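Local coordinates for phage-like element PBSX protein XepA (Bacillus subtilis, PDB 6IA5) that is of unknown function, forms pentamers, and belongs to a prophage lytic cassette although it does not seem to be involved in host cell lysis, at residues 212-217 / 269-274; 229-232 / 237-240; 94-99 / 110-115. All coordinates share one frame; numbering follows the deposited sequence.

Contact 1: residues 212-217 / 269-274; sequences SEVKFW and GTLSVK
Leu-271 reaches across from its strand to meet both Ser-212 and Val-214, and one methyl does most of the work. Its CD2 lies 3.7 Å from Ser-212 OG and 3.8 Å from Val-214 CG2, touching two residues that both point toward it. With CG of Leu-271 held opposite the backbone N (chi1 -164°), the branched end is carried out toward strand 211-219; CD1 falls on the serine side, 3.9 Å from Ser-212 OG. The serine hydroxyl takes the crowded position between its own N and carbonyl carbon (chi1 57°), which swings OG up against the two leucine methyls. Val-214 presents a single branch, CG2, the one lying beside its backbone N, and its side chain meets that of Leu-271 at a slant. The same CG2 is also the closest point to Val-273, whose own CG2 stands 4.4 Å away, a looser touch. The two strand axes approach to 9.9 Å and run nearly parallel, 21° apart, a spacing consistent with strands of the curled C-terminal sheet facing each other like the layers of a beta sandwich. From strand 200-207, Val-205 packs on Leu-271 and Val-203 on Val-273, while Met-261 also packs on Val-273. No hydrogen bond crosses between the segments, so the strands meet here through buried methyl groups and one hydroxyl oxygen, a cohesion of shape and dispersion without directional bonds.

Contact 2: residues 229-232 / 237-240; sequences RGVK and TTAS
Gly-230 and Ala-239 form an antiparallel hydrogen-bonded pair: Gly-230 N gives to Ala-239 O at 2.8 Å, and Ala-239 N returns a bond to Gly-230 O at 3.1 Å. A third rung follows toward the turn, where Lys-232 N reaches Thr-237 O at 2.8 Å with an N-H...O angle of 166°. Between these rungs Val-231 faces Thr-238 as a non-hydrogen-bonded pair, and the CA-H groups of both residues point at carbonyl oxygens across the hairpin, Thr-238 CA lying 3.2 Å from Gly-230 O. On the face of Val-231 and Thr-238, Val-231 CG2 touches Thr-238 OG1 at 3.8 Å. The threonine methyl, opposite its backbone N, instead meets the stem of Arg-229, with CG2 3.9 Å from the arginine CD in one of its two conformers; there the two side chains run alongside each other in the same sense. Lys-232 and Thr-237 also lie side by side, but their polar ends turn to the connecting loop. The lysine chain bends at its last three torsions, and NZ forms salt bridges with Asp-234 and Asp-235, the latter also bonded to Thr-237 OG1; the turn's two aspartates thus grip the ends of the hairpin. Outside it, Ala-239 and Thr-237 pack on Trp-249, and Arg-229 touches Thr-233 of the third subunit. The hairpin of strands 225-232 and 238-239 joins the wider sheet through a backbone hydrogen bond between Val-231 and Ala-250 of strand 247-252.

Contact 3: residues 94-99 / 110-115; sequences TTTAAV and DWVYLS. With ACT (acetate ion), chain B.
Val-112 points its two methyls at consecutive residues across the contact, one apiece. CG1, opposite the backbone N (chi1 168°), comes to 3.6 Å from Thr-96 CG2, while CG2 rests 4.0 Å from Ala-97 CB. The threonine and valine side chains meet at a slant, methyl against methyl, with the threonine hydroxyl turned to Glu-86. That neighbouring residues can both face the valine follows from a classic beta bulge, in which Thr-96 and Ala-97 sit together opposite Ile-84 of strand 80-87, as the chain turns a corner. Within this chain, strands 94-101 and 107-113 are each outermost in a four-stranded antiparallel sheet, consistent with the valine bridging the two sheets of a beta sandwich; Val-112 also touches Ile-84. Next to it, Trp-111 faces another way. Its backbone N donates to OXT of an acetate ion at 3.1 Å with an N-H...O angle of 158°, and acetate O lies near the indole plane at its edge, 3.8 Å from CD1. Asn-149 of the fifth subunit also binds the acetate, which probably came from the crystallisation liquor. In the pentamer, Asp-110 makes a salt bridge to Lys-151 of the fifth subunit and Tyr-113 OH bonds to Asp-145 of the second.

Along the chain contact 3 comes first and closes before contact 1 opens; contact 2 then falls within the span between the two segments of contact 1. Contacts 1 and 2 have centres about 14 Å apart and share the C-terminal sheet, in which strands 211-219 and 225-232 are antiparallel neighbours. Phe-216 N lies 3.0 Å from Ser-240 O, a probable hydrogen bond, and the Phe-216 ring packs against Ala-239 O. Contact 3 belongs to the earlier sandwich, its centre about 63 Å from that of contact 1 and about 64 Å from that of contact 2, on the opposite side of the chain's centre. The extended subunit thus carries two separate beta-rich bodies, both with residues meeting other subunits of the pentamer.

Contact 1: residues 212-217 / 269-274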
loop_
_atom_site.group_PDB
_atom_site.type_symbol
_atom_site.label_atom_id
_atom_site.label_comp_id
_atom_site.label_asym_id
_atom_site.label_seq_id
_atom_site.Cartn_x
_atom_site.Cartn_y
_atom_site.Cartn_z
ATOM N N SER E 212 -40.250 -39.475 -3.672
ATOM C CA SER E 212 -38.821 -39.349 -3.437
ATOM C C SER E 212 -38.582 -39.085 -1.954
ATOM O O SER E 212 -39.446 -38.541 -1.258
ATOM C CB SER E 212 -38.166 -38.294 -4.291
ATOM O OG SER E 212 -38.791 -37.037 -4.093
ATOM N N GLU E 213 -37.419 -39.528 -1.478
ATOM C CA GLU E 213 -36.971 -39.182 -0.143
ATOM C C GLU E 213 -35.521 -38.702 -0.210
ATOM O O GLU E 213 -34.651 -39.399 -0.739
ATOM C CB GLU E 213 -37.131 -40.365 0.808
ATOM C CG GLU E 213 -36.670 -40.013 2.222
ATOM C CD GLU E 213 -37.129 -40.980 3.302
ATOM O OE1 GLU E 213 -37.067 -42.190 3.020
ATOM O OE2 GLU E 213 -37.569 -40.528 4.409
ATOM N N VAL E 214 -35.289 -37.505 0.348
ATOM C CA VAL E 214 -33.950 -36.945 0.453
ATOM C C VAL E 214 -33.559 -36.908 1.925
ATOM O O VAL E 214 -34.322 -36.421 2.750
ATOM C CB VAL E 214 -33.868 -35.547 -0.174
ATOM C CG1 VAL E 214 -32.454 -34.969 -0.087
ATOM C CG2 VAL E 214 -34.376 -35.557 -1.608
ATOM N N LYS E 215 -32.356 -37.412 2.228
ATOM C CA LYS E 215 -31.830 -37.415 3.578
ATOM C C LYS E 215 -30.646 -36.461 3.626
ATOM O O LYS E 215 -29.817 -36.474 2.717
ATOM C CB LYS E 215 -31.417 -38.833 3.971
ATOM C CG LYS E 215 -31.092 -39.049 5.443
ATOM C CD LYS E 215 -31.046 -40.520 5.823
ATOM C CE LYS E 215 -31.207 -40.813 7.308
ATOM N NZ LYS E 215 -30.648 -39.752 8.179
ATOM N N PHE E 216 -30.587 -35.640 4.687
ATOM C CA PHE E 216 -29.601 -34.574 4.803
ATOM C C PHE E 216 -28.411 -35.060 5.631
ATOM O O PHE E 216 -28.584 -35.515 6.763
ATOM C CB PHE E 216 -30.227 -33.349 5.478
ATOM C CG PHE E 216 -31.569 -32.907 4.936
ATOM C CD1 PHE E 216 -31.883 -33.037 3.586
ATOM C CD2 PHE E 216 -32.514 -32.321 5.776
ATOM C CE1 PHE E 216 -33.107 -32.592 3.090
ATOM C CE2 PHE E 216 -33.736 -31.881 5.280
ATOM C CZ PHE E 216 -34.024 -32.017 3.937
ATOM N N TRP E 217 -27.204 -34.947 5.063
ATOM C CA TRP E 217 -26.014 -35.472 5.715
ATOM C C TRP E 217 -24.915 -34.420 5.712
ATOM O O TRP E 217 -24.777 -33.672 4.752
ATOM C CB TRP E 217 -25.463 -36.689 4.966
ATOM C CG TRP E 217 -26.312 -37.917 4.861
ATOM C CD1 TRP E 217 -26.922 -38.382 3.732
ATOM C CD2 TRP E 217 -26.542 -38.912 5.876
ATOM N NE1 TRP E 217 -27.531 -39.584 3.978
ATOM C CE2 TRP E 217 -27.308 -39.943 5.280
ATOM C CE3 TRP E 217 -26.176 -39.044 7.221
ATOM C CZ2 TRP E 217 -27.726 -41.074 5.986
ATOM C CZ3 TRP E 217 -26.587 -40.161 7.923
ATOM C CH2 TRP E 217 -27.357 -41.159 7.313
ATOM N N GLY E 269 -40.372 -40.538 -12.096
ATOM C CA GLY E 269 -39.846 -39.265 -12.563
ATOM C C GLY E 269 -38.430 -39.026 -12.047
ATOM O O GLY E 269 -37.782 -39.942 -11.550
ATOM N N THR E 270 -37.961 -37.786 -12.179
ATOM C CA THR E 270 -36.602 -37.459 -11.785
ATOM C C THR E 270 -36.624 -36.337 -10.736
ATOM O O THR E 270 -37.657 -35.692 -10.499
ATOM C CB THR E 270 -35.753 -37.110 -13.011
ATOM O OG1 THR E 270 -36.401 -35.976 -13.578
ATOM C CG2 THR E 270 -35.663 -38.229 -14.031
ATOM N N LEU E 271 -35.463 -36.109 -10.118
ATOM C CA LEU E 271 -35.342 -35.124 -9.052
ATOM C C LEU E 271 -33.997 -34.418 -9.167
ATOM O O LEU E 271 -32.976 -35.065 -9.365
ATOM C CB LEU E 271 -35.507 -35.818 -7.693
ATOM C CG LEU E 271 -35.798 -34.895 -6.505
ATOM C CD1 LEU E 271 -37.232 -34.377 -6.562
ATOM C CD2 LEU E 271 -35.570 -35.611 -5.183
ATOM N N SER E 272 -34.031 -33.091 -9.079
ATOM C CA SER E 272 -32.825 -32.292 -8.952
ATOM C C SER E 272 -32.716 -31.779 -7.516
ATOM O O SER E 272 -33.723 -31.474 -6.880
ATOM C CB SER E 272 -32.837 -31.145 -9.929
ATOM O OG SER E 272 -32.804 -31.620 -11.272
ATOM N N VAL E 273 -31.482 -31.699 -7.019
ATOM C CA VAL E 273 -31.179 -31.157 -5.704
ATOM C C VAL E 273 -29.970 -30.245 -5.855
ATOM O O VAL E 273 -28.870 -30.707 -6.153
ATOM C CB VAL E 273 -30.924 -32.263 -4.661
ATOM C CG1 VAL E 273 -30.704 -31.637 -3.283
ATOM C CG2 VAL E 273 -32.062 -33.284 -4.599
ATOM N N LYS E 274 -30.201 -28.946 -5.677
ATOM C CA LYS E 274 -29.158 -27.963 -5.913
ATOM C C LYS E 274 -29.252 -26.901 -4.833
ATOM O O LYS E 274 -30.346 -26.633 -4.336
ATOM C CB LYS E 274 -29.358 -27.291 -7.276
ATOM C CG LYS E 274 -29.321 -28.259 -8.444
ATOM C CD LYS E 274 -29.231 -27.577 -9.782
ATOM C CE LYS E 274 -29.292 -28.579 -10.919
ATOM N NZ LYS E 274 -29.363 -27.857 -12.211
#

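Contact 2: residues 229-232 / 237-240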
loop_
_atom_site.group_PDB
_atom_site.type_symbol
_atom_site.label_atom_id
_atom_site.label_comp_id
_atom_site.label_asym_id
_atom_site.label_seq_id
_atom_site.Cartn_x
_atom_site.Cartn_y
_atom_site.Cartn_z
ATOM N N ARG E 229 -29.943 -31.246 10.334
ATOM C CA ARG E 229 -31.311 -30.757 10.296
ATOM C C ARG E 229 -31.342 -29.473 9.474
ATOM O O ARG E 229 -30.448 -28.630 9.591
ATOM C CB ARG E 229 -31.847 -30.535 11.716
ATOM C CG ARG E 229 -31.100 -29.466 12.507
ATOM C CD ARG E 229 -31.538 -29.339 13.948
ATOM N NE ARG E 229 -31.057 -28.079 14.469
ATOM C CZ ARG E 229 -29.852 -27.917 14.984
ATOM N NH1 ARG E 229 -28.954 -28.876 14.850
ATOM N NH2 ARG E 229 -29.551 -26.807 15.627
ATOM N N GLY E 230 -32.373 -29.340 8.638
ATOM C CA GLY E 230 -32.590 -28.120 7.882
ATOM C C GLY E 230 -33.928 -27.497 8.285
ATOM O O GLY E 230 -34.745 -28.158 8.936
ATOM N N VAL E 231 -34.132 -26.238 7.884
ATOM C CA VAL E 231 -35.368 -25.531 8.160
ATOM C C VAL E 231 -36.023 -25.163 6.830
ATOM O O VAL E 231 -35.430 -24.438 6.025
ATOM C CB VAL E 231 -35.092 -24.282 9.028
ATOM C CG1 VAL E 231 -36.380 -23.501 9.293
ATOM C CG2 VAL E 231 -34.478 -24.674 10.371
ATOM N N LYS E 232 -37.246 -25.657 6.605
ATOM C CA LYS E 232 -37.958 -25.429 5.353
ATOM C C LYS E 232 -38.443 -23.980 5.287
ATOM O O LYS E 232 -38.938 -23.454 6.279
ATOM C CB LYS E 232 -39.122 -26.425 5.237
ATOM C CG LYS E 232 -39.856 -26.395 3.908
ATOM C CD LYS E 232 -40.387 -27.722 3.490
ATOM C CE LYS E 232 -41.593 -28.203 4.244
ATOM N NZ LYS E 232 -42.761 -27.373 3.891
ATOM N N THR E 237 -40.574 -25.852 9.170
ATOM C CA THR E 237 -40.379 -27.232 9.592
ATOM C C THR E 237 -38.876 -27.477 9.734
ATOM O O THR E 237 -38.116 -27.101 8.842
ATOM C CB THR E 237 -40.860 -28.217 8.507
ATOM O OG1 THR E 237 -42.237 -27.946 8.288
ATOM C CG2 THR E 237 -40.686 -29.679 8.855
ATOM N N THR E 238 -38.477 -28.148 10.825
ATOM C CA THR E 238 -37.108 -28.591 11.018
ATOM C C THR E 238 -37.081 -30.110 10.871
ATOM O O THR E 238 -37.851 -30.802 11.528
ATOM C CB THR E 238 -36.599 -28.192 12.409
ATOM O OG1 THR E 238 -36.773 -26.783 12.466
ATOM C CG2 THR E 238 -35.137 -28.508 12.635
ATOM N N ALA E 239 -36.217 -30.631 9.993
ATOM C CA ALA E 239 -36.163 -32.070 9.780
ATOM C C ALA E 239 -34.784 -32.445 9.246
ATOM O O ALA E 239 -34.047 -31.571 8.781
ATOM C CB ALA E 239 -37.264 -32.519 8.837
ATOM N N SER E 240 -34.472 -33.752 9.312
ATOM C CA SER E 240 -33.212 -34.252 8.774
ATOM C C SER E 240 -33.451 -35.025 7.476
ATOM O O SER E 240 -32.531 -35.641 6.939
ATOM C CB SER E 240 -32.483 -35.085 9.797
ATOM O OG SER E 240 -33.340 -36.144 10.229
#

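Contact 3: residues 94-99 / 110-115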
loop_
_atom_site.group_PDB
_atom_site.type_symbol
_atom_site.label_atom_id
_atom_site.label_comp_id
_atom_site.label_asym_id
_atom_site.label_seq_id
_atom_site.Cartn_x
_atom_site.Cartn_y
_atom_site.Cartn_z
ATOM N N THR E 94 -3.812 12.143 -34.611
ATOM C CA THR E 94 -4.871 12.042 -33.615
ATOM C C THR E 94 -4.496 12.896 -32.399
ATOM O O THR E 94 -3.317 13.065 -32.112
ATOM C CB THR E 94 -5.155 10.578 -33.259
ATOM O OG1 THR E 94 -3.916 10.031 -32.811
ATOM C CG2 THR E 94 -5.661 9.776 -34.441
ATOM N N THR E 95 -5.505 13.442 -31.714
ATOM C CA THR E 95 -5.296 14.303 -30.564
ATOM C C THR E 95 -5.192 13.450 -29.311
ATOM O O THR E 95 -6.133 12.711 -29.002
ATOM C CB THR E 95 -6.468 15.280 -30.380
ATOM O OG1 THR E 95 -6.574 15.980 -31.621
ATOM C CG2 THR E 95 -6.203 16.268 -29.262
ATOM N N THR E 96 -4.088 13.583 -28.567
ATOM C CA THR E 96 -3.941 12.798 -27.346
ATOM C C THR E 96 -4.378 13.637 -26.149
ATOM O O THR E 96 -4.894 13.099 -25.173
ATOM C CB THR E 96 -2.494 12.348 -27.130
ATOM O OG1 THR E 96 -2.075 11.692 -28.324
ATOM C CG2 THR E 96 -2.314 11.460 -25.914
ATOM N N ALA E 97 -4.144 14.955 -26.220
ATOM C CA ALA E 97 -4.531 15.825 -25.120
ATOM C C ALA E 97 -4.888 17.191 -25.674
ATOM O O ALA E 97 -4.360 17.580 -26.711
ATOM C CB ALA E 97 -3.426 15.934 -24.080
ATOM N N ALA E 98 -5.744 17.899 -24.934
ATOM C CA ALA E 98 -6.167 19.234 -25.339
ATOM C C ALA E 98 -6.432 20.043 -24.077
ATOM O O ALA E 98 -7.086 19.549 -23.153
ATOM C CB ALA E 98 -7.421 19.124 -26.186
ATOM N N VAL E 99 -5.892 21.268 -24.026
ATOM C CA VAL E 99 -6.095 22.118 -22.871
ATOM C C VAL E 99 -6.499 23.508 -23.355
ATOM O O VAL E 99 -5.888 24.047 -24.277
ATOM C CB VAL E 99 -4.848 22.170 -21.961
ATOM C CG1 VAL E 99 -4.584 20.839 -21.275
ATOM C CG2 VAL E 99 -3.601 22.686 -22.678
ATOM N N ASP E 110 -0.463 18.015 -18.840
ATOM C CA ASP E 110 0.210 16.969 -18.091
ATOM C C ASP E 110 1.372 16.417 -18.913
ATOM O O ASP E 110 1.474 16.698 -20.105
ATOM C CB ASP E 110 -0.765 15.823 -17.827
ATOM C CG ASP E 110 -1.839 16.180 -16.815
ATOM O OD1 ASP E 110 -1.688 17.202 -16.126
ATOM O OD2 ASP E 110 -2.802 15.416 -16.706
ATOM N N TRP E 111 2.229 15.600 -18.278
ATOM C CA TRP E 111 3.106 14.736 -19.043
ATOM C C TRP E 111 2.232 13.773 -19.837
ATOM O O TRP E 111 1.378 13.100 -19.252
ATOM C CB TRP E 111 4.072 13.963 -18.116
ATOM C CG TRP E 111 5.198 14.823 -17.640
ATOM C CD1 TRP E 111 5.343 15.394 -16.403
ATOM C CD2 TRP E 111 6.316 15.260 -18.440
ATOM N NE1 TRP E 111 6.499 16.148 -16.373
ATOM C CE2 TRP E 111 7.121 16.075 -17.607
ATOM C CE3 TRP E 111 6.699 15.071 -19.782
ATOM C CZ2 TRP E 111 8.294 16.677 -18.076
ATOM C CZ3 TRP E 111 7.873 15.653 -20.236
ATOM C CH2 TRP E 111 8.661 16.448 -19.394
ATOM N N VAL E 112 2.450 13.731 -21.155
ATOM C CA VAL E 112 1.754 12.801 -22.019
ATOM C C VAL E 112 2.755 11.738 -22.459
ATOM O O VAL E 112 3.791 12.073 -23.032
ATOM C CB VAL E 112 1.160 13.546 -23.230
ATOM C CG1 VAL E 112 0.677 12.586 -24.321
ATOM C CG2 VAL E 112 0.061 14.509 -22.801
ATOM N N TYR E 113 2.446 10.471 -22.151
ATOM C CA TYR E 113 3.302 9.348 -22.506
ATOM C C TYR E 113 2.912 8.921 -23.916
ATOM O O TYR E 113 1.736 8.663 -24.171
ATOM C CB TYR E 113 3.204 8.231 -21.460
ATOM C CG TYR E 113 3.911 8.597 -20.178
ATOM C CD1 TYR E 113 3.341 9.501 -19.285
ATOM C CD2 TYR E 113 5.186 8.117 -19.898
ATOM C CE1 TYR E 113 3.995 9.879 -18.113
ATOM C CE2 TYR E 113 5.853 8.485 -18.732
ATOM C CZ TYR E 113 5.250 9.358 -17.840
ATOM O OH TYR E 113 5.909 9.733 -16.710
ATOM N N LEU E 114 3.905 8.873 -24.816
ATOM C CA LEU E 114 3.640 8.767 -26.239
ATOM C C LEU E 114 3.587 7.298 -26.652
ATOM O O LEU E 114 4.239 6.450 -26.028
ATOM C CB LEU E 114 4.768 9.500 -26.966
ATOM C CG LEU E 114 4.825 11.004 -26.687
ATOM C CD1 LEU E 114 6.103 11.584 -27.268
ATOM C CD2 LEU E 114 3.579 11.715 -27.249
ATOM N N SER E 115 2.856 7.015 -27.739
ATOM C CA SER E 115 2.835 5.650 -28.256
ATOM C C SER E 115 3.109 5.567 -29.757
ATOM O O SER E 115 3.749 4.617 -30.187
ATOM C CB SER E 115 1.599 4.893 -27.863
ATOM O OG SER E 115 0.494 5.760 -27.869
HETATM C C ACT B . 2.096 16.120 -14.550
HETATM O O ACT B . 2.833 15.811 -13.593
HETATM O OXT ACT B . 1.595 15.243 -15.292
HETATM C CH3 ACT B . 1.862 17.577 -14.717
#